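Local atomic coordinates of CurB (Lyngbya majuscula, PDB entry 5KP7), a protein that probably serves as an acyl carrier protein, holding acyl intermediates on a covalently attached 4'-phosphopantetheine arm. Residues Leu77-Pro82 against Asp97-Lys102. Residues are numbered along the deposited sequence; the frame is centred on the assembly and turned at random.
Sequences LSLNIP and DLFAAK
L77 and L79 reach F99 at the same ring atom: CD1 of L77 and CD2 of L79 each lie 3.8 Å from F99 CD1, both coming in obliquely. Branched leucines suit this place, since one methyl of each can meet the ring. F99 is buried, and its flat ring is wide enough to serve both leucines here and V30, V73 and M74 of the two other long helices.

The second set of contacts is made by the aliphatic part of K102. Its CB sits 3.9 Å from L79 CD2, the two side chains crossing at about a right angle, and its CG is 3.7 Å from I81 CD1. With CG set anti to the carbonyl carbon (chi1 -58°), a bend at chi2 (-60°) lays CD beside I81 CD1 as well, while the amine turns off to a salt bridge with E85. A long chain with a charged end thus covers apolar groups near the surface and keeps its polar end paired.

No hydrogen bond joins the segments. Helix 63-76 closes in a Schellman motif, S78 with its positive phi being the first residue to leave helical backbone angles. This apolar packing closes one end of the helical bundle of a phosphopantetheine carrier domain.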
ATOM      1  N   LEU B  77     -13.284   4.162 -28.907  1.00 53.93           N
ATOM      2  CA  LEU B  77     -14.495   3.434 -29.269  1.00 55.71           C
ATOM      3  C   LEU B  77     -15.731   3.821 -28.455  1.00 55.86           C
ATOM      4  O   LEU B  77     -16.790   3.215 -28.649  1.00 56.57           O
ATOM      5  CB  LEU B  77     -14.265   1.918 -29.136  1.00 55.10           C
ATOM      6  CG  LEU B  77     -13.138   1.304 -29.968  1.00 57.07           C
ATOM      7  CD1 LEU B  77     -12.921  -0.157 -29.583  1.00 56.88           C
ATOM      8  CD2 LEU B  77     -13.417   1.438 -31.457  1.00 61.38           C
ATOM      9  N   SER B  78     -15.617   4.814 -27.567  1.00 55.21           N
ATOM     10  CA  SER B  78     -16.699   5.182 -26.637  1.00 55.95           C
ATOM     11  C   SER B  78     -17.295   3.979 -25.910  1.00 55.70           C
ATOM     12  O   SER B  78     -18.513   3.859 -25.763  1.00 55.62           O
ATOM     13  CB  SER B  78     -17.793   5.959 -27.367  1.00 58.93           C
ATOM     14  OG  SER B  78     -17.246   7.124 -27.945  1.00 60.84           O
ATOM     15  N   LEU B  79     -16.418   3.085 -25.459  1.00 53.67           N
ATOM     16  CA  LEU B  79     -16.846   1.863 -24.808  1.00 53.76           C
ATOM     17  C   LEU B  79     -16.767   2.110 -23.315  1.00 53.07           C
ATOM     18  O   LEU B  79     -15.681   2.068 -22.727  1.00 52.77           O
ATOM     19  CB  LEU B  79     -15.963   0.698 -25.251  1.00 53.50           C
ATOM     20  CG  LEU B  79     -16.411  -0.692 -24.804  1.00 54.88           C
ATOM     21  CD1 LEU B  79     -17.768  -1.075 -25.395  1.00 57.35           C
ATOM     22  CD2 LEU B  79     -15.342  -1.724 -25.144  1.00 54.66           C
ATOM     23  N   ASN B  80     -17.915   2.385 -22.702  1.00 53.31           N
ATOM     24  CA  ASN B  80     -17.965   2.752 -21.291  1.00 53.02           C
ATOM     25  C   ASN B  80     -18.426   1.577 -20.407  1.00 51.01           C
ATOM     26  O   ASN B  80     -19.528   1.579 -19.863  1.00 53.26           O
ATOM     27  CB  ASN B  80     -18.849   3.997 -21.094  1.00 56.80           C
ATOM     28  CG  ASN B  80     -18.525   4.751 -19.805  1.00 59.26           C
ATOM     29  OD1 ASN B  80     -17.630   4.370 -19.041  1.00 59.56           O
ATOM     30  ND2 ASN B  80     -19.253   5.832 -19.563  1.00 62.68           N
ATOM     31  N   ILE B  81     -17.541   0.592 -20.275  1.00 44.43           N
ATOM     32  CA  ILE B  81     -17.789  -0.630 -19.520  1.00 41.08           C
ATOM     33  C   ILE B  81     -16.636  -0.776 -18.537  1.00 36.91           C
ATOM     34  O   ILE B  81     -15.652  -0.045 -18.634  1.00 35.61           O
ATOM     35  CB  ILE B  81     -17.876  -1.878 -20.446  1.00 41.41           C
ATOM     36  CG1 ILE B  81     -16.533  -2.172 -21.147  1.00 40.36           C
ATOM     37  CG2 ILE B  81     -18.998  -1.693 -21.467  1.00 44.80           C
ATOM     38  CD1 ILE B  81     -16.525  -3.430 -21.986  1.00 41.34           C
ATOM     39  N   PRO B  82     -16.737  -1.726 -17.584  1.00 34.46           N
ATOM     40  CA  PRO B  82     -15.608  -1.883 -16.660  1.00 31.76           C
ATOM     41  C   PRO B  82     -14.330  -2.275 -17.394  1.00 29.96           C
ATOM     42  O   PRO B  82     -14.377  -3.128 -18.291  1.00 29.26           O
ATOM     43  CB  PRO B  82     -16.070  -3.030 -15.748  1.00 32.23           C
ATOM     44  CG  PRO B  82     -17.548  -2.926 -15.755  1.00 34.48           C
ATOM     45  CD  PRO B  82     -17.906  -2.518 -17.157  1.00 35.72           C
ATOM     46  N   ASP B  97     -10.109  -9.121 -30.336  1.00 53.43           N
ATOM     47  CA  ASP B  97     -11.301 -10.001 -30.223  1.00 56.47           C
ATOM     48  C   ASP B  97     -12.186  -9.604 -29.055  1.00 55.13           C
ATOM     49  O   ASP B  97     -13.409  -9.627 -29.169  1.00 56.97           O
ATOM     50  CB  ASP B  97     -10.928 -11.473 -29.992  1.00 58.80           C
ATOM     51  CG  ASP B  97     -10.152 -12.084 -31.129  1.00 62.10           C
ATOM     52  OD1 ASP B  97     -10.379 -11.722 -32.299  1.00 64.73           O
ATOM     53  OD2 ASP B  97      -9.326 -12.969 -30.837  1.00 64.29           O
ATOM     54  N   LEU B  98     -11.554  -9.286 -27.924  1.00 52.00           N
ATOM     55  CA  LEU B  98     -12.286  -8.856 -26.725  1.00 49.98           C
ATOM     56  C   LEU B  98     -13.080  -7.600 -26.998  1.00 49.40           C
ATOM     57  O   LEU B  98     -14.263  -7.548 -26.698  1.00 51.29           O
ATOM     58  CB  LEU B  98     -11.350  -8.623 -25.529  1.00 47.55           C
ATOM     59  CG  LEU B  98     -11.105  -9.852 -24.666  1.00 48.38           C
ATOM     60  CD1 LEU B  98     -10.031  -9.525 -23.630  1.00 45.93           C
ATOM     61  CD2 LEU B  98     -12.399 -10.322 -23.998  1.00 49.84           C
ATOM     62  N   PHE B  99     -12.425  -6.594 -27.573  1.00 47.73           N
ATOM     63  CA  PHE B  99     -13.106  -5.336 -27.916  1.00 47.99           C
ATOM     64  C   PHE B  99     -14.253  -5.552 -28.904  1.00 51.81           C
ATOM     65  O   PHE B  99     -15.352  -5.040 -28.695  1.00 52.52           O
ATOM     66  CB  PHE B  99     -12.121  -4.322 -28.481  1.00 47.43           C
ATOM     67  CG  PHE B  99     -11.379  -3.532 -27.429  1.00 44.63           C
ATOM     68  CD1 PHE B  99     -12.019  -2.521 -26.733  1.00 44.62           C
ATOM     69  CD2 PHE B  99     -10.030  -3.767 -27.171  1.00 42.93           C
ATOM     70  CE1 PHE B  99     -11.342  -1.779 -25.766  1.00 43.74           C
ATOM     71  CE2 PHE B  99      -9.343  -3.023 -26.217  1.00 41.17           C
ATOM     72  CZ  PHE B  99     -10.000  -2.017 -25.517  1.00 41.12           C
ATOM     73  N   ALA B 100     -13.991  -6.328 -29.953  1.00 54.19           N
ATOM     74  CA  ALA B 100     -15.011  -6.629 -30.979  1.00 59.43           C
ATOM     75  C   ALA B 100     -16.276  -7.249 -30.386  1.00 62.19           C
ATOM     76  O   ALA B 100     -17.384  -6.876 -30.767  1.00 64.96           O
ATOM     77  CB  ALA B 100     -14.431  -7.535 -32.058  1.00 61.00           C
ATOM     78  N   ALA B 101     -16.104  -8.172 -29.440  1.00 62.26           N
ATOM     79  CA  ALA B 101     -17.237  -8.819 -28.766  1.00 66.01           C
ATOM     80  C   ALA B 101     -18.111  -7.864 -27.931  1.00 68.41           C
ATOM     81  O   ALA B 101     -19.287  -8.147 -27.730  1.00 70.59           O
ATOM     82  CB  ALA B 101     -16.744  -9.969 -27.898  1.00 64.41           C
ATOM     83  N   LYS B 102     -17.543  -6.754 -27.445  1.00 69.59           N
ATOM     84  CA  LYS B 102     -18.281  -5.785 -26.616  1.00 73.15           C
ATOM     85  C   LYS B 102     -19.100  -4.785 -27.421  1.00 81.38           C
ATOM     86  O   LYS B 102     -20.100  -4.286 -26.920  1.00 82.38           O
ATOM     87  CB  LYS B 102     -17.328  -5.042 -25.665  1.00 69.37           C
ATOM     88  CG  LYS B 102     -16.533  -5.949 -24.739  1.00 66.29           C
ATOM     89  CD  LYS B 102     -17.413  -6.793 -23.826  1.00 67.48           C
ATOM     90  CE  LYS B 102     -16.571  -7.663 -22.904  1.00 66.03           C
ATOM     91  NZ  LYS B 102     -17.378  -8.199 -21.772  1.00 66.19           N
TER